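Long-range contacts in endo-1,4-beta-xylanase (Pseudoalteromonas haloplanktis, PDB 2B4F), which probably hydrolyses internal beta-1,4 linkages of xylan, as a cold-adapted member of glycoside hydrolase family 8: residues Q48-Y53 against H62-I67; Q187-S192 against S202-A207; P274-E279 against V328-G333; S304-A309 against L352-N357. The protein carries 1 engineered substitution. One frame throughout, in Å; residues are numbered along the deposited sequence.

Interaction 1 (Q48-Y53 against H62-I67)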
# COMPACT_ATOMS: atom_id res chain seq x y z
N GLN A 48 -2.31 -19.14 -0.65
CA GLN A 48 -2.31 -18.70 -2.05
C GLN A 48 -3.21 -17.50 -2.34
O GLN A 48 -4.39 -17.51 -2.01
CB GLN A 48 -2.77 -19.86 -2.95
CG GLN A 48 -2.82 -19.54 -4.45
CD GLN A 48 -3.25 -20.73 -5.30
OE1 GLN A 48 -3.57 -21.79 -4.77
NE2 GLN A 48 -3.26 -20.55 -6.61
N LEU A 49 -2.65 -16.50 -3.01
CA LEU A 49 -3.42 -15.40 -3.57
C LEU A 49 -3.25 -15.20 -5.08
O LEU A 49 -4.00 -14.44 -5.68
CB LEU A 49 -3.07 -14.09 -2.86
CG LEU A 49 -3.55 -14.00 -1.42
CD1 LEU A 49 -2.94 -12.79 -0.73
CD2 LEU A 49 -5.07 -13.98 -1.37
N TYR A 50 -2.27 -15.88 -5.67
CA TYR A 50 -1.88 -15.76 -7.08
C TYR A 50 -2.48 -16.89 -7.89
O TYR A 50 -2.18 -18.07 -7.66
CB TYR A 50 -0.35 -15.83 -7.09
CG TYR A 50 0.41 -15.93 -8.40
CD1 TYR A 50 1.04 -17.11 -8.77
CD2 TYR A 50 0.63 -14.80 -9.18
CE1 TYR A 50 1.81 -17.19 -9.92
CE2 TYR A 50 1.39 -14.87 -10.31
CZ TYR A 50 1.99 -16.08 -10.69
OH TYR A 50 2.76 -16.13 -11.84
N TYR A 51 -3.37 -16.54 -8.82
CA TYR A 51 -4.14 -17.50 -9.59
C TYR A 51 -4.03 -17.26 -11.09
O TYR A 51 -4.04 -16.10 -11.55
CB TYR A 51 -5.61 -17.43 -9.18
CG TYR A 51 -5.88 -18.00 -7.81
CD1 TYR A 51 -5.71 -17.21 -6.68
CD2 TYR A 51 -6.32 -19.31 -7.65
CE1 TYR A 51 -5.95 -17.73 -5.39
CE2 TYR A 51 -6.56 -19.84 -6.39
CZ TYR A 51 -6.37 -19.04 -5.26
OH TYR A 51 -6.61 -19.54 -4.00
N PRO A 52 -3.94 -18.34 -11.87
CA PRO A 52 -3.91 -18.21 -13.33
C PRO A 52 -5.31 -17.84 -13.87
O PRO A 52 -6.33 -18.26 -13.29
CB PRO A 52 -3.47 -19.61 -13.81
CG PRO A 52 -4.01 -20.55 -12.76
CD PRO A 52 -3.85 -19.76 -11.45
N TYR A 53 -5.33 -17.07 -14.95
CA TYR A 53 -6.52 -16.79 -15.73
C TYR A 53 -6.34 -17.43 -17.12
O TYR A 53 -5.34 -17.17 -17.82
CB TYR A 53 -6.77 -15.28 -15.86
CG TYR A 53 -7.96 -14.94 -16.73
CD1 TYR A 53 -9.23 -15.37 -16.39
CD2 TYR A 53 -7.81 -14.17 -17.89
CE1 TYR A 53 -10.32 -15.09 -17.20
CE2 TYR A 53 -8.90 -13.88 -18.71
CZ TYR A 53 -10.16 -14.34 -18.35
OH TYR A 53 -11.27 -14.07 -19.14
N HIS A 62 -2.01 -13.94 -14.91
CA HIS A 62 -2.28 -14.28 -13.51
C HIS A 62 -2.89 -13.06 -12.81
O HIS A 62 -2.65 -11.94 -13.23
CB HIS A 62 -0.99 -14.68 -12.74
CG HIS A 62 -0.60 -16.13 -12.90
ND1 HIS A 62 -0.30 -16.70 -14.12
CD2 HIS A 62 -0.44 -17.11 -11.98
CE1 HIS A 62 -0.00 -17.97 -13.95
NE2 HIS A 62 -0.07 -18.25 -12.66
N TYR A 63 -3.64 -13.30 -11.74
CA TYR A 63 -4.14 -12.22 -10.92
C TYR A 63 -4.04 -12.55 -9.45
O TYR A 63 -3.86 -13.71 -9.07
CB TYR A 63 -5.58 -11.88 -11.28
CG TYR A 63 -6.58 -13.00 -11.12
CD1 TYR A 63 -6.78 -13.93 -12.14
CD2 TYR A 63 -7.34 -13.12 -9.97
CE1 TYR A 63 -7.68 -14.95 -12.00
CE2 TYR A 63 -8.28 -14.13 -9.84
CZ TYR A 63 -8.45 -15.03 -10.85
OH TYR A 63 -9.37 -16.03 -10.74
N ILE A 64 -4.14 -11.51 -8.63
CA ILE A 64 -4.25 -11.66 -7.19
C ILE A 64 -5.76 -11.67 -6.92
O ILE A 64 -6.46 -10.72 -7.29
CB ILE A 64 -3.53 -10.49 -6.46
CG1 ILE A 64 -2.01 -10.53 -6.73
CG2 ILE A 64 -3.79 -10.55 -4.97
CD1 ILE A 64 -1.33 -11.90 -6.39
N LYS A 65 -6.24 -12.75 -6.31
CA LYS A 65 -7.68 -12.96 -6.09
C LYS A 65 -8.08 -12.35 -4.75
O LYS A 65 -7.57 -12.76 -3.70
CB LYS A 65 -8.02 -14.47 -6.13
CG LYS A 65 -9.52 -14.78 -6.04
CD LYS A 65 -9.82 -16.28 -5.93
CE LYS A 65 -9.50 -17.01 -7.22
NZ LYS A 65 -9.99 -18.41 -7.14
N ALA A 66 -8.98 -11.37 -4.79
CA ALA A 66 -9.53 -10.79 -3.58
C ALA A 66 -10.68 -11.68 -3.10
O ALA A 66 -11.84 -11.41 -3.33
CB ALA A 66 -9.96 -9.35 -3.79
N ILE A 67 -10.32 -12.77 -2.45
CA ILE A 67 -11.27 -13.75 -1.98
C ILE A 67 -12.28 -13.05 -1.09
O ILE A 67 -11.91 -12.23 -0.24
CB ILE A 67 -10.54 -14.89 -1.25
CG1 ILE A 67 -9.75 -15.71 -2.28
CG2 ILE A 67 -11.54 -15.79 -0.52
CD1 ILE A 67 -8.69 -16.57 -1.70
O HOH W 1 -9.40 -17.89 -12.60

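Interaction 2 (Q187-S192 against S202-A207). With XYP (beta-D-xylopyranose), chain B; XYP (beta-D-xylopyranose), chain C.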
# COMPACT_ATOMS: atom_id res chain seq x y z
N GLN A 187 -2.02 18.51 -7.34
CA GLN A 187 -0.87 17.67 -6.99
C GLN A 187 -1.02 16.82 -5.72
O GLN A 187 -0.02 16.44 -5.10
CB GLN A 187 0.40 18.54 -6.93
CG GLN A 187 0.78 19.06 -8.31
CD GLN A 187 1.96 20.01 -8.26
OE1 GLN A 187 1.93 20.98 -7.50
NE2 GLN A 187 3.03 19.70 -9.01
N ILE A 188 -2.27 16.53 -5.35
CA ILE A 188 -2.63 15.62 -4.26
C ILE A 188 -3.44 14.47 -4.86
O ILE A 188 -4.40 14.68 -5.62
CB ILE A 188 -3.51 16.35 -3.22
CG1 ILE A 188 -2.84 17.65 -2.73
CG2 ILE A 188 -3.86 15.41 -2.07
CD1 ILE A 188 -1.71 17.43 -1.75
N ILE A 189 -3.05 13.25 -4.52
CA ILE A 189 -3.67 12.06 -5.09
C ILE A 189 -5.16 12.07 -4.77
O ILE A 189 -5.57 12.35 -3.65
CB ILE A 189 -2.95 10.76 -4.60
CG1 ILE A 189 -3.39 9.52 -5.37
CG2 ILE A 189 -3.15 10.54 -3.11
CD1 ILE A 189 -2.90 9.44 -6.78
N ARG A 190 -5.98 11.78 -5.79
CA ARG A 190 -7.43 11.73 -5.62
C ARG A 190 -7.91 10.42 -4.99
O ARG A 190 -7.33 9.37 -5.23
CB ARG A 190 -8.15 11.88 -6.95
CG ARG A 190 -8.07 13.26 -7.60
CD ARG A 190 -8.67 13.31 -9.00
NE ARG A 190 -8.91 14.68 -9.46
CZ ARG A 190 -9.97 15.43 -9.12
NH1 ARG A 190 -10.92 14.95 -8.34
NH2 ARG A 190 -10.06 16.67 -9.59
N PHE A 191 -8.99 10.51 -4.22
CA PHE A 191 -9.82 9.36 -3.94
C PHE A 191 -10.57 8.94 -5.22
O PHE A 191 -10.67 7.75 -5.52
CB PHE A 191 -10.79 9.65 -2.79
CG PHE A 191 -11.73 8.52 -2.52
CD1 PHE A 191 -11.33 7.42 -1.78
CD2 PHE A 191 -12.99 8.51 -3.09
CE1 PHE A 191 -12.17 6.36 -1.58
CE2 PHE A 191 -13.84 7.44 -2.90
CZ PHE A 191 -13.44 6.38 -2.14
N SER A 192 -11.09 9.91 -5.98
CA SER A 192 -11.79 9.60 -7.22
C SER A 192 -11.76 10.77 -8.21
O SER A 192 -11.82 11.90 -7.81
CB SER A 192 -13.25 9.26 -6.92
OG SER A 192 -13.88 8.83 -8.12
N SER A 202 -4.25 7.11 3.36
CA SER A 202 -3.55 5.85 3.06
C SER A 202 -2.96 5.74 1.64
O SER A 202 -2.16 4.84 1.37
CB SER A 202 -4.45 4.66 3.36
OG SER A 202 -5.41 4.44 2.34
N TYR A 203 -3.37 6.63 0.73
CA TYR A 203 -2.86 6.64 -0.63
C TYR A 203 -1.54 7.41 -0.72
O TYR A 203 -0.89 7.41 -1.76
CB TYR A 203 -3.86 7.27 -1.59
CG TYR A 203 -5.19 6.57 -1.79
CD1 TYR A 203 -5.56 5.41 -1.05
CD2 TYR A 203 -6.09 7.04 -2.73
CE1 TYR A 203 -6.79 4.79 -1.25
CE2 TYR A 203 -7.29 6.41 -2.97
CZ TYR A 203 -7.65 5.30 -2.21
OH TYR A 203 -8.87 4.71 -2.44
N HIS A 204 -1.16 8.10 0.35
CA HIS A 204 -0.01 8.97 0.33
C HIS A 204 1.26 8.23 0.70
O HIS A 204 1.39 7.73 1.81
CB HIS A 204 -0.22 10.14 1.27
CG HIS A 204 -1.15 11.17 0.73
ND1 HIS A 204 -0.70 12.35 0.18
CD2 HIS A 204 -2.49 11.18 0.60
CE1 HIS A 204 -1.74 13.04 -0.25
NE2 HIS A 204 -2.84 12.35 -0.01
N ILE A 205 2.20 8.16 -0.23
CA ILE A 205 3.50 7.52 0.02
C ILE A 205 4.54 8.47 -0.54
O ILE A 205 4.95 8.36 -1.71
CB ILE A 205 3.58 6.13 -0.65
CG1 ILE A 205 2.35 5.27 -0.33
CG2 ILE A 205 4.80 5.41 -0.15
CD1 ILE A 205 1.74 4.59 -1.54
N PRO A 206 4.90 9.47 0.25
CA PRO A 206 5.76 10.55 -0.25
C PRO A 206 7.05 10.07 -0.94
O PRO A 206 7.41 10.60 -1.99
CB PRO A 206 6.04 11.36 1.03
CG PRO A 206 4.82 11.14 1.88
CD PRO A 206 4.47 9.70 1.65
N ALA A 207 7.71 9.05 -0.39
CA ALA A 207 8.95 8.55 -0.96
C ALA A 207 8.79 8.01 -2.37
O ALA A 207 9.72 8.09 -3.15
CB ALA A 207 9.54 7.49 -0.06
C1 XYP B . -9.83 -0.86 -0.56
C2 XYP B . -8.79 0.04 -1.18
C3 XYP B . -9.45 1.26 -1.83
C4 XYP B . -10.72 0.91 -2.64
C5 XYP B . -11.58 -0.11 -1.88
O2 XYP B . -7.87 0.57 -0.24
O3 XYP B . -8.50 1.96 -2.64
O4 XYP B . -11.39 2.13 -2.81
O5 XYP B . -10.77 -1.22 -1.51
C1 XYP C . -15.68 5.22 -6.50
C2 XYP C . -16.46 5.05 -7.79
C3 XYP C . -16.93 6.42 -8.31
C4 XYP C . -17.69 7.17 -7.20
C5 XYP C . -16.77 7.24 -5.98
O2 XYP C . -15.64 4.41 -8.75
O3 XYP C . -17.69 6.24 -9.48
O4 XYP C . -18.06 8.50 -7.57
O5 XYP C . -16.41 5.93 -5.56
O HOH W 2 -10.28 5.24 -4.54

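Interaction 3 (P274-E279 against V328-G333). With XYP (beta-D-xylopyranose), chain D.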
# COMPACT_ATOMS: atom_id res chain seq x y z
N PRO A 274 -17.99 5.84 7.21
CA PRO A 274 -17.82 7.26 7.57
C PRO A 274 -16.38 7.70 7.38
O PRO A 274 -15.45 6.93 7.64
CB PRO A 274 -18.23 7.30 9.05
CG PRO A 274 -19.13 6.14 9.20
CD PRO A 274 -18.53 5.06 8.34
N GLY A 275 -16.19 8.93 6.91
CA GLY A 275 -14.88 9.47 6.62
C GLY A 275 -13.87 9.49 7.76
O GLY A 275 -12.66 9.36 7.51
N GLN A 276 -14.36 9.65 8.99
CA GLN A 276 -13.48 9.85 10.15
C GLN A 276 -13.10 8.55 10.85
O GLN A 276 -12.37 8.58 11.84
CB GLN A 276 -14.11 10.82 11.18
CG GLN A 276 -15.13 10.20 12.16
CD GLN A 276 -16.48 9.98 11.56
OE1 GLN A 276 -16.74 10.37 10.42
NE2 GLN A 276 -17.36 9.31 12.31
N TRP A 277 -13.59 7.42 10.34
CA TRP A 277 -13.20 6.13 10.86
C TRP A 277 -11.74 5.84 10.58
O TRP A 277 -11.27 6.08 9.48
CB TRP A 277 -14.04 5.02 10.24
CG TRP A 277 -15.37 4.83 10.90
CD1 TRP A 277 -16.04 5.73 11.72
CD2 TRP A 277 -16.21 3.69 10.79
NE1 TRP A 277 -17.24 5.18 12.11
CE2 TRP A 277 -17.37 3.93 11.55
CE3 TRP A 277 -16.11 2.48 10.09
CZ2 TRP A 277 -18.40 3.00 11.67
CZ3 TRP A 277 -17.13 1.55 10.21
CH2 TRP A 277 -18.27 1.83 10.99
N TYR A 278 -11.03 5.38 11.61
CA TYR A 278 -9.84 4.58 11.44
C TYR A 278 -10.32 3.18 11.12
O TYR A 278 -10.89 2.51 11.96
CB TYR A 278 -8.98 4.60 12.69
CG TYR A 278 -7.86 3.60 12.71
CD1 TYR A 278 -6.63 3.88 12.16
CD2 TYR A 278 -8.04 2.35 13.32
CE1 TYR A 278 -5.59 2.96 12.21
CE2 TYR A 278 -7.03 1.43 13.36
CZ TYR A 278 -5.81 1.72 12.81
OH TYR A 278 -4.83 0.77 12.87
N GLU A 279 -10.14 2.78 9.87
CA GLU A 279 -10.65 1.53 9.37
C GLU A 279 -9.62 0.88 8.44
O GLU A 279 -8.44 1.16 8.54
CB GLU A 279 -12.04 1.72 8.71
CG GLU A 279 -12.18 2.86 7.71
CD GLU A 279 -11.07 2.87 6.69
OE1 GLU A 279 -11.25 2.25 5.61
OE2 GLU A 279 -10.01 3.47 7.00
N VAL A 328 -11.46 -1.16 13.89
CA VAL A 328 -12.10 0.10 13.56
C VAL A 328 -12.32 0.98 14.81
O VAL A 328 -12.89 0.54 15.82
CB VAL A 328 -13.47 -0.14 12.86
CG1 VAL A 328 -14.15 1.20 12.53
CG2 VAL A 328 -13.31 -0.97 11.59
N TYR A 329 -11.85 2.22 14.73
CA TYR A 329 -12.10 3.21 15.77
C TYR A 329 -12.70 4.44 15.12
O TYR A 329 -12.39 4.75 13.96
CB TYR A 329 -10.81 3.56 16.52
CG TYR A 329 -10.34 2.45 17.44
CD1 TYR A 329 -9.45 1.49 17.00
CD2 TYR A 329 -10.82 2.35 18.75
CE1 TYR A 329 -9.04 0.46 17.82
CE2 TYR A 329 -10.41 1.33 19.59
CZ TYR A 329 -9.53 0.37 19.11
OH TYR A 329 -9.09 -0.67 19.88
N SER A 330 -13.58 5.12 15.87
CA SER A 330 -14.12 6.42 15.47
C SER A 330 -14.10 7.35 16.68
O SER A 330 -14.67 7.04 17.74
CB SER A 330 -15.55 6.28 14.97
OG SER A 330 -16.04 7.51 14.49
N TYR A 331 -13.43 8.49 16.53
CA TYR A 331 -13.27 9.46 17.60
C TYR A 331 -12.70 8.82 18.89
O TYR A 331 -13.10 9.17 20.01
CB TYR A 331 -14.61 10.13 17.90
CG TYR A 331 -15.18 11.04 16.84
CD1 TYR A 331 -14.46 12.14 16.38
CD2 TYR A 331 -16.48 10.84 16.34
CE1 TYR A 331 -14.99 12.99 15.45
CE2 TYR A 331 -17.01 11.69 15.39
CZ TYR A 331 -16.26 12.76 14.96
OH TYR A 331 -16.77 13.64 14.06
N GLY A 332 -11.76 7.87 18.72
CA GLY A 332 -11.20 7.12 19.83
C GLY A 332 -12.03 5.97 20.42
O GLY A 332 -11.59 5.30 21.36
N GLY A 333 -13.21 5.73 19.88
CA GLY A 333 -14.10 4.71 20.39
C GLY A 333 -14.18 3.49 19.48
O GLY A 333 -14.36 3.61 18.27
C1 XYP D . -10.60 8.84 24.98
C2 XYP D . -11.40 7.87 24.17
C3 XYP D . -12.55 8.58 23.48
C4 XYP D . -13.40 9.33 24.52
C5 XYP D . -12.49 10.25 25.32
O2 XYP D . -10.60 7.23 23.19
O3 XYP D . -13.33 7.62 22.81
O4 XYP D . -14.44 10.05 23.88
O5 XYP D . -11.38 9.54 25.86
O HOH W 3 -11.75 9.58 14.22

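Interaction 4 (S304-A309 against L352-N357). With XYP (beta-D-xylopyranose), chain E; XYP (beta-D-xylopyranose), chain F.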
# COMPACT_ATOMS: atom_id res chain seq x y z
N SER A 304 6.41 11.53 15.76
CA SER A 304 5.23 11.90 16.52
C SER A 304 3.99 11.13 16.04
O SER A 304 3.22 10.61 16.84
CB SER A 304 5.02 13.42 16.38
OG SER A 304 3.87 13.79 17.10
N ALA A 305 3.82 11.03 14.73
CA ALA A 305 2.68 10.35 14.16
C ALA A 305 2.61 8.90 14.62
O ALA A 305 1.59 8.46 15.10
CB ALA A 305 2.73 10.40 12.63
N VAL A 306 3.70 8.17 14.47
CA VAL A 306 3.67 6.75 14.81
C VAL A 306 3.66 6.54 16.32
O VAL A 306 2.90 5.72 16.82
CB VAL A 306 4.79 5.93 14.10
CG1 VAL A 306 4.74 6.17 12.59
CG2 VAL A 306 6.16 6.23 14.65
N ASN A 307 4.47 7.31 17.06
CA ASN A 307 4.54 7.14 18.52
C ASN A 307 3.16 7.33 19.15
O ASN A 307 2.75 6.56 20.01
CB ASN A 307 5.56 8.10 19.16
CG ASN A 307 7.00 7.71 18.89
OD1 ASN A 307 7.32 6.56 18.62
ND2 ASN A 307 7.91 8.69 19.00
N LYS A 308 2.44 8.35 18.71
CA LYS A 308 1.12 8.62 19.26
C LYS A 308 0.08 7.63 18.78
O LYS A 308 -0.81 7.28 19.54
CB LYS A 308 0.68 10.05 18.94
CG LYS A 308 1.54 11.10 19.68
CD LYS A 308 1.56 12.47 19.00
CE LYS A 308 0.24 13.20 18.97
NZ LYS A 308 -0.48 13.31 20.30
N ALA A 309 0.15 7.19 17.53
CA ALA A 309 -0.86 6.25 17.04
C ALA A 309 -0.69 4.87 17.68
O ALA A 309 -1.64 4.29 18.15
CB ALA A 309 -0.81 6.16 15.52
N LEU A 352 7.00 0.94 12.88
CA LEU A 352 8.14 0.97 13.81
C LEU A 352 9.42 1.56 13.23
O LEU A 352 10.28 2.03 13.99
CB LEU A 352 8.42 -0.43 14.36
CG LEU A 352 7.28 -1.02 15.18
CD1 LEU A 352 7.60 -2.50 15.43
CD2 LEU A 352 7.08 -0.26 16.49
N LEU A 353 9.56 1.57 11.90
CA LEU A 353 10.69 2.23 11.25
C LEU A 353 10.75 3.75 11.49
O LEU A 353 11.74 4.38 11.19
CB LEU A 353 10.71 1.93 9.74
CG LEU A 353 10.97 0.46 9.36
CD1 LEU A 353 10.64 0.19 7.88
CD2 LEU A 353 12.41 0.06 9.64
N ALA A 354 9.68 4.32 12.04
CA ALA A 354 9.65 5.72 12.47
C ALA A 354 9.48 5.87 14.00
O ALA A 354 9.44 6.99 14.50
CB ALA A 354 8.54 6.45 11.74
N SER A 355 9.35 4.76 14.72
CA SER A 355 9.17 4.79 16.18
C SER A 355 10.49 5.02 16.92
O SER A 355 11.55 4.55 16.49
CB SER A 355 8.55 3.49 16.68
OG SER A 355 8.50 3.46 18.11
N THR A 356 10.41 5.75 18.04
CA THR A 356 11.56 5.97 18.92
C THR A 356 11.36 5.30 20.27
O THR A 356 12.04 5.64 21.25
CB THR A 356 11.84 7.49 19.12
OG1 THR A 356 10.71 8.13 19.70
CG2 THR A 356 12.03 8.18 17.79
N ASN A 357 10.41 4.37 20.34
CA ASN A 357 10.08 3.69 21.57
C ASN A 357 10.33 2.19 21.51
O ASN A 357 9.55 1.46 20.91
CB ASN A 357 8.64 3.96 21.96
CG ASN A 357 8.37 3.62 23.42
OD1 ASN A 357 8.28 2.45 23.79
ND2 ASN A 357 8.28 4.65 24.26
O1 XYP E . 11.21 8.63 22.73
C1 XYP E . 9.88 8.67 23.21
C2 XYP E . 9.15 9.86 22.66
C3 XYP E . 7.77 9.93 23.31
C4 XYP E . 7.01 8.60 23.19
C5 XYP E . 7.94 7.40 23.35
O2 XYP E . 9.87 11.05 22.89
O3 XYP E . 7.05 10.96 22.69
O4 XYP E . 6.04 8.49 24.23
O5 XYP E . 9.22 7.56 22.77
C1 XYP F . -0.48 8.00 24.11
C2 XYP F . -1.64 7.89 23.13
C3 XYP F . -2.90 8.50 23.72
C4 XYP F . -3.17 7.92 25.11
C5 XYP F . -1.90 7.92 25.96
O2 XYP F . -1.30 8.52 21.91
O3 XYP F . -4.00 8.28 22.86
O4 XYP F . -4.16 8.58 25.74
O5 XYP F . -0.77 7.41 25.29

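Interaction 1 (Q48-Y53 against H62-I67)
The antiparallel beta hairpin of strands 50-55 and 58-66 pairs Y51 with Y63. The pair is hydrogen-bonded: Y51 N donates to Y63 O (2.9 Å) and Y63 N donates to Y51 O (2.8 Å). A third backbone bond, from K65 N to L49 O (2.9 Å), extends the pairing. The non-hydrogen-bonded pairs Y50-I64 and P52-H62 send their side chains to one face of the sheet, Y51 and Y63 to the other.

On the side of Y50 and I64 the H62 ring lies between Y50 and P52. The Y50 ring stacks on it with an offset, but the two are modelled too close, so their spacing is doubtful. P52 CA sits over the other side of the imidazole, 3.8 Å from its centroid, as a CH-pi contact. Y59 OH and Y43 OH bind the two ring nitrogens and so fix its rotation.

K65 bends at chi3 (-69°) and reaches over the Y51 ring. K65 NZ is 3.9 Å from the ring centroid, a cation-pi contact. Q48 NE2 covers the opposite side of this ring near its rim, held by a bond to Y50 O (2.9 Å). A water joins Y63 OH to P52 O.

Helix 93-107 packs on Y50, H62 and I64, helix 379-392 touches L49, Y51 and I67, and strand 74-76 continues the sheet beyond strand 58-66.

Interaction 2 (Q187-S192 against S202-A207)
I189 packs tightly against Y203 and H204 through one methyl, CG2. Its CG1 stands anti to the backbone N (chi1 -169°), which leaves CG2 between the backbone N and the carbonyl carbon, aimed across the contact. CG2 of I189 lies 3.7 Å from Y203 CB. It also covers one face of the H204 imidazole, 3.9 Å from the centroid, in a CH-pi contact. In one of its two conformers I188 meets the same ring at its edge with CG2. Bonds from ND1 to S232 OG and from NE2 to T199 OG1 are likely to hold the rotation of this ring. R190 O faces the edge of the Y203 ring, 3.6 Å from CD2; it is buried and has no partner in the model.

The contact ties strand 188-189 to the 3-10 turn that leads into helix 206-215, in the (alpha/alpha)6 barrel of family 8. F191, S192 and Y203 belong to the glycan-binding pocket.

Toward the sugars the packing is looser and wet. Y203 OH donates to a water (2.6 Å), and that water donates to F191 O (2.7 Å). The same hydroxyl lies 2.8 Å from O3 of the chain B xylose. A phenylalanine in place of Y203 would probably leave the water without its donor and O3 without its nearby hydroxyl. The F191 ring approaches the chain C xylose more distantly, with CE2 4.0 Å from O5.

Interaction 3 (P274-E279 against V328-G333)
Y278 and Y329 form an antiparallel hydrogen-bonded pair. Y278 N donates to Y329 O (2.8 Å), and Y329 N returns a bond to Y278 O (2.9 Å). V328 CA-H adds a contact to Y278 O. The two tyrosine side chains lie side by side, and their hydroxyls are held elsewhere, Y278 OH by Q344 and Y329 OH by E326 N. The weakly bonded strand 277-278 and strands 329-330 and 333-334 form a small antiparallel sheet.

The Q276 amide is used at both ends. Its CG stands between the backbone N and the carbonyl carbon (chi1 83°), and a bend at chi2 (-78°) brings the amide to S330. NE2 of Q276 donates to S330 OG (3.1 Å), which sits somewhat out of the amide plane. OE1 accepts from G265 N. CG of Q276 also rests over the Y331 ring. An alanine here would probably leave S330 OG and G265 N without their mates and uncover that side of Y331.

One water bridges the two backbones: it donates to Q276 O (2.7 Å) and accepts from Y331 N (3.1 Å). The faces of the W277 indole are covered by P274 CD and, on the opposite side, V328 CG1.

Residues S330 to G333 make a type I' turn, closed by S330 N to G333 O and G333 N to S330 O. Y331, G332 and G333 belong to a glycan pocket seen in the crystal. G332 O accepts from O2 of the chain D xylose (2.8 Å). The sugar is met here by a backbone carbonyl, so the shape of the turn, rather than a side chain, probably sets this bond.

Interaction 4 (S304-A309 against L352-N357)
The N307 amide and the T356 side chain cross at about a right angle, and both polar ends of the amide are used. T356 N donates to N307 OD1 (3.2 Å) in the carbonyl plane, on a lone pair. N307 ND2 donates to T356 OG1 (2.9 Å), which is tilted 23° from the amide plane. The N357 amide turns instead to the chain E xylose, where ND2 makes a weak bond to O5 of doubtful geometry.

T356 OG1 has a second partner, O1 of the same sugar at 3.1 Å; either could be the donor. N307 is thus likely to position a residue that itself meets the sugar. All three belong to a glycan pocket seen in the crystal.

The contact joins helix 300-318 to the loop between helices 342-351 and 358-369. The loop is braced by an ST turn, with N357 N bonded to S355 OG. N357 is the N-cap of the helix that follows, its OD1 accepting from Q360 N.

Beside the polar pair V306 packs on A354, in one of its two conformers, with CG2 against A354 CB and the A354 carbonyl. On the helix itself K308 O accepts from O2 of the chain F xylose (2.7 Å), while K308 NZ binds N250 and S244.

Overall arrangement
All four contacts are largely buried; none is a surface patch. Interaction 1 stands apart, its centre 26 to 34 Å from the others, and is held by strand pairing and aromatic stacking with no sugar at its core. Interactions 2 and 4 lie across the chain's centre from it and have no strand pairing. Interaction 2 combines apolar packing with a water beside xylose; 4 meets xylose with a hydroxyl, a weakly bonded amide and a helix carbonyl. Interactions 3 and 4 cross along the chain and come within about 7 Å at their nearest atoms. Helix 300-318, which carries 304-309, also packs on Y278 and Y329. Both contribute residues to one glycan pocket, 3 through a backbone carbonyl. Interaction 2 serves another.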